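Local coordinates for amidohydrolase (Brucella melitensis biovar Abortus, PDB 4F0L), which probably acts as a metal-dependent deaminase of the amidohydrolase family, hydrolysing a carbon-nitrogen bond at a metal ion held in a TIM-barrel-like domain, at residues P237-V242 against N377-R382; Q268-R273 against A293-G298. One frame throughout, in Å; residues are numbered along the deposited sequence.

How the contacts relate
Contacts 1 and 2 join neighbouring strands of one barrel sheet to the parts of the chain around them. Their centres lie about 8 Å apart, and residues 268-273 and 293-298 both fall between the two halves of contact 1 in the sequence. Val238 N probably donates a hydrogen bond to Arg273 O at 3.0 Å, which links strand 238-242 to the residue just before strand 274-276. Ile378, on the helix that supplies contact 1, rests its CG2 on Ile296 CG1 of contact 2 at 3.8 Å. Contact 1 reaches the iron through His241; contact 2 lies farther out, the side chain of Ile296 staying about 10 Å from that of His65, another iron ligand.

Contact 1 (P237-V242 against N377-R382); sequences PVHIHV and NIAMGR. With FE (Fe (III) ion), chain E.
One straight hydrogen bond fastens strand 238-242 to the end of helix 364-379. His239 NE2 donates to Ala379 O over 2.9 Å, with an N-H...O angle of 163°. The oxygen lies nearly in the imidazole plane, at the ring edge, whereas NE2 stands above the plane of the Ala379 carbonyl. With CG anti to its own carbonyl carbon (chi1 -72°), the ring is carried across to the helix end.

This buried side is the tightly packed one. Met380, bent at both chi2 and chi3, turns its methyl back to the imidazole, where CE approaches His239 CE1 to 3.6 Å; the two side chains cross at about a right angle. The proline ring lies in van der Waals contact with the same carbonyl, Pro237 CB 3.7 Å from Ala379 O.

Toward Gly381 and Arg382, both partly exposed, the contact loosens. Pro237 CG reaches Gly381 N at 3.8 Å, and Arg382 turns to a salt bridge with Asp385. Gly381 has positive phi and closes a Schellman motif: its N bonds to Ile378 O, and Arg382 N to Asn377 O at 2.9 Å.

Two residues beyond His239 along the strand, His241 NE2 binds the iron at 2.4 Å, beside two waters and His65, His67 and Asp329. The bond from His239 therefore lies on the same strand as a metal ligand. A strand histidine, an HxH pair and an aspartate gathered around one ion form the metal site characteristic of amidohydrolase TIM barrels.

Contact 2 (Q268-R273 against A293-G298); sequences QDVTAR and AGAIAG
Backbone meets backbone where a loop meets the turn leading into strand 296-299, and three CA-H...O contacts stand in for conventional hydrogen bonds. Thr271 CA points at Ala293 O over 3.3 Å, the straightest of the three at 159°. Ala272 CA comes to 3.1 Å from Gly294 O, while Thr271 O in turn receives Ala295 CA. Gly294, with positive phi, ends the preceding helix in a Schellman motif, and a side chain at these backbone angles would jam against the carbonyl of Ala293.

Val270 supplies the apolar part. From its CB, the CG1 branch stands anti to the backbone N (chi1 178°) and runs to Ala295 CB at 3.6 Å and more loosely to Ala293 CB at 4.4 Å, with CG2 set anti to the carbonyl carbon. Ala293 CB also touches Val270 O at 3.5 Å.

An ST turn, Thr271 OG1 accepting from Arg273 N at 3.2 Å, lies just before strand 274-276. The contact joins the loop between helix 260-267 and strand 274-276 to the link between helix 284-293 and strand 296-299, two parallel neighbours in the sheet, with Ala272 and Ile296 both packed on Ile378 of helix 364-379.

Contact 1 (P237-V242 against N377-R382)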
ATOM      1  N   PRO B 237      25.492  15.357   9.583  1.00 18.66           N
ATOM      2  CA  PRO B 237      24.078  15.736   9.438  1.00 18.14           C
ATOM      3  C   PRO B 237      23.349  16.343  10.645  1.00 17.40           C
ATOM      4  O   PRO B 237      23.657  16.029  11.792  1.00 17.11           O
ATOM      5  CB  PRO B 237      23.389  14.419   9.035  1.00 17.04           C
ATOM      6  CG  PRO B 237      24.469  13.621   8.363  1.00 17.83           C
ATOM      7  CD  PRO B 237      25.751  13.995   9.090  1.00 18.57           C
ATOM      8  N   VAL B 238      22.357  17.170  10.334  1.00 16.95           N
ATOM      9  CA  VAL B 238      21.378  17.652  11.303  1.00 16.93           C
ATOM     10  C   VAL B 238      19.962  17.287  10.787  1.00 16.73           C
ATOM     11  O   VAL B 238      19.596  17.654   9.675  1.00 17.42           O
ATOM     12  CB  VAL B 238      21.472  19.172  11.455  1.00 17.54           C
ATOM     13  CG1 VAL B 238      20.420  19.709  12.450  1.00 17.31           C
ATOM     14  CG2 VAL B 238      22.892  19.582  11.838  1.00 17.64           C
ATOM     15  N   HIS B 239      19.203  16.552  11.586  1.00 16.14           N
ATOM     16  CA  HIS B 239      17.809  16.214  11.278  1.00 16.26           C
ATOM     17  C   HIS B 239      16.890  16.812  12.307  1.00 16.94           C
ATOM     18  O   HIS B 239      17.253  16.906  13.490  1.00 17.56           O
ATOM     19  CB  HIS B 239      17.620  14.715  11.261  1.00 15.06           C
ATOM     20  CG  HIS B 239      18.226  14.039  10.077  1.00 14.79           C
ATOM     21  ND1 HIS B 239      17.608  13.004   9.440  1.00 14.12           N
ATOM     22  CD2 HIS B 239      19.442  14.224   9.437  1.00 15.01           C
ATOM     23  CE1 HIS B 239      18.355  12.607   8.423  1.00 14.07           C
ATOM     24  NE2 HIS B 239      19.482  13.342   8.411  1.00 15.02           N
ATOM     25  N   ILE B 240      15.704  17.212  11.872  1.00 17.46           N
ATOM     26  CA  ILE B 240      14.702  17.816  12.759  1.00 18.35           C
ATOM     27  C   ILE B 240      13.315  17.567  12.209  1.00 18.28           C
ATOM     28  O   ILE B 240      13.118  17.699  11.016  1.00 17.75           O
ATOM     29  CB  ILE B 240      14.965  19.343  12.904  1.00 18.95           C
ATOM     30  CG1 ILE B 240      13.951  20.012  13.828  1.00 19.80           C
ATOM     31  CG2 ILE B 240      14.958  20.046  11.548  1.00 19.23           C
ATOM     32  CD1 ILE B 240      14.428  21.317  14.435  1.00 19.93           C
ATOM     33  N   HIS B 241      12.344  17.240  13.071  1.00 19.24           N
ATOM     34  CA  HIS B 241      10.935  17.190  12.650  1.00 20.60           C
ATOM     35  C   HIS B 241      10.466  18.604  12.452  1.00 21.00           C
ATOM     36  O   HIS B 241      10.610  19.423  13.345  1.00 20.71           O
ATOM     37  CB  HIS B 241       9.984  16.593  13.718  1.00 22.49           C
ATOM     38  CG  HIS B 241      10.135  15.107  13.983  1.00 24.02           C
ATOM     39  ND1 HIS B 241      10.353  14.609  15.229  1.00 26.21           N
ATOM     40  CD2 HIS B 241       9.987  13.998  13.138  1.00 25.34           C
ATOM     41  CE1 HIS B 241      10.403  13.245  15.166  1.00 25.92           C
ATOM     42  NE2 HIS B 241      10.184  12.881  13.887  1.00 25.38           N
ATOM     43  N   VAL B 242       9.856  18.918  11.316  1.00 19.41           N
ATOM     44  CA  VAL B 242       9.261  20.233  11.168  1.00 20.02           C
ATOM     45  C   VAL B 242       7.963  20.254  10.313  1.00 19.93           C
ATOM     46  O   VAL B 242       7.852  19.591   9.270  1.00 20.16           O
ATOM     47  CB  VAL B 242      10.332  21.252  10.668  1.00 20.65           C
ATOM     48  CG1 VAL B 242      10.855  20.877   9.296  1.00 20.73           C
ATOM     49  CG2 VAL B 242       9.748  22.635  10.651  1.00 21.44           C
ATOM     50  N   ASN B 377      20.762   9.323   0.460  1.00 13.78           N
ATOM     51  CA  ASN B 377      22.201   9.232   0.776  1.00 13.98           C
ATOM     52  C   ASN B 377      22.793  10.575   1.226  1.00 14.40           C
ATOM     53  O   ASN B 377      23.630  10.598   2.100  1.00 14.40           O
ATOM     54  CB  ASN B 377      22.971   8.601  -0.373  1.00 13.72           C
ATOM     55  CG  ASN B 377      22.877   7.099  -0.337  1.00 13.33           C
ATOM     56  OD1 ASN B 377      22.672   6.517   0.738  1.00 12.85           O
ATOM     57  ND2 ASN B 377      22.995   6.442  -1.514  1.00 13.24           N
ATOM     58  N   ILE B 378      22.323  11.687   0.651  1.00 14.67           N
ATOM     59  CA  ILE B 378      22.770  13.011   1.097  1.00 15.36           C
ATOM     60  C   ILE B 378      22.356  13.258   2.566  1.00 15.68           C
ATOM     61  O   ILE B 378      23.183  13.633   3.381  1.00 15.98           O
ATOM     62  CB  ILE B 378      22.267  14.144   0.158  1.00 15.86           C
ATOM     63  CG1 ILE B 378      22.910  14.034  -1.255  1.00 15.87           C
ATOM     64  CG2 ILE B 378      22.480  15.522   0.807  1.00 16.40           C
ATOM     65  CD1 ILE B 378      22.168  14.805  -2.355  1.00 16.60           C
ATOM     66  N   ALA B 379      21.083  13.005   2.900  1.00 15.73           N
ATOM     67  CA  ALA B 379      20.604  13.145   4.297  1.00 16.01           C
ATOM     68  C   ALA B 379      21.362  12.251   5.263  1.00 15.97           C
ATOM     69  O   ALA B 379      21.441  12.549   6.473  1.00 16.43           O
ATOM     70  CB  ALA B 379      19.100  12.830   4.402  1.00 15.74           C
ATOM     71  N   MET B 380      21.863  11.120   4.762  1.00 15.55           N
ATOM     72  CA  MET B 380      22.565  10.162   5.628  1.00 15.68           C
ATOM     73  C   MET B 380      24.062  10.538   5.784  1.00 16.47           C
ATOM     74  O   MET B 380      24.787   9.855   6.501  1.00 16.32           O
ATOM     75  CB  MET B 380      22.468   8.741   5.083  1.00 14.98           C
ATOM     76  CG  MET B 380      21.072   8.132   5.071  1.00 14.75           C
ATOM     77  SD  MET B 380      20.308   7.900   6.660  1.00 15.26           S
ATOM     78  CE  MET B 380      19.765   9.572   7.045  1.00 15.40           C
ATOM     79  N   GLY B 381      24.513  11.598   5.117  1.00 16.78           N
ATOM     80  CA  GLY B 381      25.917  11.988   5.155  1.00 17.54           C
ATOM     81  C   GLY B 381      26.813  11.120   4.291  1.00 17.66           C
ATOM     82  O   GLY B 381      28.010  11.018   4.545  1.00 17.89           O
ATOM     83  N   ARG B 382      26.240  10.494   3.261  1.00 17.59           N
ATOM     84  CA  ARG B 382      26.958   9.546   2.428  1.00 17.26           C
ATOM     85  C   ARG B 382      26.738   9.895   0.936  1.00 18.00           C
ATOM     86  O   ARG B 382      26.243   9.068   0.167  1.00 16.97           O
ATOM     87  CB  ARG B 382      26.433   8.140   2.684  1.00 17.02           C
ATOM     88  CG  ARG B 382      26.664   7.575   4.094  1.00 17.05           C
ATOM     89  CD  ARG B 382      28.134   7.261   4.367  1.00 17.14           C
ATOM     90  NE  ARG B 382      28.641   6.342   3.356  1.00 17.39           N
ATOM     91  CZ  ARG B 382      29.838   5.752   3.373  1.00 17.64           C
ATOM     92  NH1 ARG B 382      30.686   5.942   4.380  1.00 18.19           N
ATOM     93  NH2 ARG B 382      30.182   4.943   2.376  1.00 17.73           N
TER
HETATM   94 FE    FE E 501       9.504  10.704  13.294  1.00 32.76          FE
HETATM   95  O   HOH W   1       7.680  11.506  12.420  1.00 25.98           O
HETATM   96  O   HOH W   2       7.854  10.559  14.855  1.00 32.69           O

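Contact 2 (Q268-R273 against A293-G298)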
ATOM      1  N   GLN B 268      18.648  29.653  11.115  1.00 34.99           N
ATOM      2  CA  GLN B 268      19.778  28.746  10.990  1.00 34.67           C
ATOM      3  C   GLN B 268      20.285  28.825   9.560  1.00 35.83           C
ATOM      4  O   GLN B 268      19.537  29.137   8.632  1.00 34.58           O
ATOM      5  CB  GLN B 268      19.359  27.318  11.339  1.00 33.85           C
ATOM      6  CG  GLN B 268      19.035  27.097  12.806  1.00 33.65           C
ATOM      7  CD  GLN B 268      20.269  27.179  13.701  1.00 35.57           C
ATOM      8  OE1 GLN B 268      21.376  26.799  13.303  1.00 37.38           O
ATOM      9  NE2 GLN B 268      20.087  27.692  14.913  1.00 35.04           N
ATOM     10  N   ASP B 269      21.573  28.557   9.395  1.00 37.58           N
ATOM     11  CA  ASP B 269      22.183  28.432   8.069  1.00 38.31           C
ATOM     12  C   ASP B 269      21.844  27.057   7.461  1.00 33.95           C
ATOM     13  O   ASP B 269      22.656  26.124   7.527  1.00 35.94           O
ATOM     14  CB  ASP B 269      23.706  28.597   8.211  1.00 40.58           C
ATOM     15  CG  ASP B 269      24.416  28.691   6.874  1.00 43.58           C
ATOM     16  OD1 ASP B 269      23.763  29.029   5.860  1.00 43.42           O
ATOM     17  OD2 ASP B 269      25.639  28.426   6.842  1.00 47.20           O
ATOM     18  N   VAL B 270      20.650  26.918   6.892  1.00 30.80           N
ATOM     19  CA  VAL B 270      20.163  25.597   6.433  1.00 27.71           C
ATOM     20  C   VAL B 270      20.829  25.258   5.106  1.00 27.14           C
ATOM     21  O   VAL B 270      20.860  26.078   4.215  1.00 27.26           O
ATOM     22  CB  VAL B 270      18.627  25.570   6.316  1.00 26.26           C
ATOM     23  CG1 VAL B 270      18.107  24.221   5.792  1.00 25.41           C
ATOM     24  CG2 VAL B 270      17.994  25.861   7.675  1.00 25.96           C
ATOM     25  N   THR B 271      21.399  24.064   5.001  1.00 26.17           N
ATOM     26  CA  THR B 271      22.067  23.586   3.770  1.00 26.15           C
ATOM     27  C   THR B 271      21.713  22.093   3.553  1.00 24.91           C
ATOM     28  O   THR B 271      20.870  21.571   4.246  1.00 23.49           O
ATOM     29  CB  THR B 271      23.594  23.720   3.877  1.00 27.43           C
ATOM     30  OG1 THR B 271      24.039  22.875   4.934  1.00 28.32           O
ATOM     31  CG2 THR B 271      24.045  25.129   4.163  1.00 28.54           C
ATOM     32  N   ALA B 272      22.381  21.431   2.605  1.00 25.63           N
ATOM     33  CA  ALA B 272      22.261  19.995   2.365  1.00 24.65           C
ATOM     34  C   ALA B 272      22.700  19.152   3.574  1.00 24.08           C
ATOM     35  O   ALA B 272      22.485  17.941   3.609  1.00 23.62           O
ATOM     36  CB  ALA B 272      23.058  19.600   1.104  1.00 24.45           C
ATOM     37  N   ARG B 273      23.315  19.798   4.566  1.00 24.32           N
ATOM     38  CA  ARG B 273      23.656  19.145   5.831  1.00 23.33           C
ATOM     39  C   ARG B 273      22.366  18.785   6.600  1.00 21.61           C
ATOM     40  O   ARG B 273      22.368  17.891   7.455  1.00 20.03           O
ATOM     41  CB  ARG B 273      24.542  20.112   6.636  1.00 24.84           C
ATOM     42  CG  ARG B 273      25.023  19.654   7.980  1.00 25.21           C
ATOM     43  CD  ARG B 273      25.582  20.835   8.789  1.00 26.22           C
ATOM     44  NE  ARG B 273      25.892  20.341  10.123  1.00 26.90           N
ATOM     45  CZ  ARG B 273      25.791  21.015  11.252  1.00 27.07           C
ATOM     46  NH1 ARG B 273      25.419  22.277  11.263  1.00 26.86           N
ATOM     47  NH2 ARG B 273      26.068  20.386  12.393  1.00 28.02           N
ATOM     48  N   ALA B 293      17.879  26.319  -0.551  1.00 27.64           N
ATOM     49  CA  ALA B 293      18.869  26.130   0.518  1.00 28.11           C
ATOM     50  C   ALA B 293      19.566  24.774   0.425  1.00 27.76           C
ATOM     51  O   ALA B 293      20.668  24.625   0.943  1.00 29.24           O
ATOM     52  CB  ALA B 293      18.221  26.268   1.869  1.00 27.94           C
ATOM     53  N   GLY B 294      18.931  23.796  -0.222  1.00 26.26           N
ATOM     54  CA  GLY B 294      19.524  22.471  -0.413  1.00 25.21           C
ATOM     55  C   GLY B 294      19.171  21.445   0.652  1.00 23.68           C
ATOM     56  O   GLY B 294      19.701  20.330   0.635  1.00 23.16           O
ATOM     57  N   ALA B 295      18.288  21.814   1.590  1.00 22.63           N
ATOM     58  CA  ALA B 295      17.848  20.915   2.659  1.00 21.34           C
ATOM     59  C   ALA B 295      17.123  19.738   2.045  1.00 19.82           C
ATOM     60  O   ALA B 295      16.393  19.901   1.092  1.00 20.42           O
ATOM     61  CB  ALA B 295      16.915  21.640   3.615  1.00 21.55           C
ATOM     62  N   ILE B 296      17.352  18.543   2.577  1.00 18.44           N
ATOM     63  CA  ILE B 296      16.689  17.347   2.061  1.00 16.99           C
ATOM     64  C   ILE B 296      15.362  17.157   2.771  1.00 16.15           C
ATOM     65  O   ILE B 296      15.316  17.244   4.009  1.00 15.85           O
ATOM     66  CB  ILE B 296      17.509  16.087   2.323  1.00 16.63           C
ATOM     67  CG1 ILE B 296      18.901  16.216   1.691  1.00 16.96           C
ATOM     68  CG2 ILE B 296      16.731  14.853   1.838  1.00 15.36           C
ATOM     69  CD1 ILE B 296      18.881  16.495   0.204  1.00 16.79           C
ATOM     70  N   ALA B 297      14.294  16.903   2.005  1.00 15.54           N
ATOM     71  CA  ALA B 297      12.985  16.593   2.577  1.00 15.37           C
ATOM     72  C   ALA B 297      12.961  15.147   3.042  1.00 14.84           C
ATOM     73  O   ALA B 297      13.119  14.240   2.216  1.00 15.21           O
ATOM     74  CB  ALA B 297      11.862  16.849   1.545  1.00 14.59           C
ATOM     75  N   GLY B 298      12.793  14.918   4.340  1.00 15.22           N
ATOM     76  CA  GLY B 298      12.736  13.565   4.891  1.00 14.65           C
ATOM     77  C   GLY B 298      11.294  13.112   4.909  1.00 14.98           C
ATOM     78  O   GLY B 298      10.593  13.297   5.908  1.00 15.70           O
TER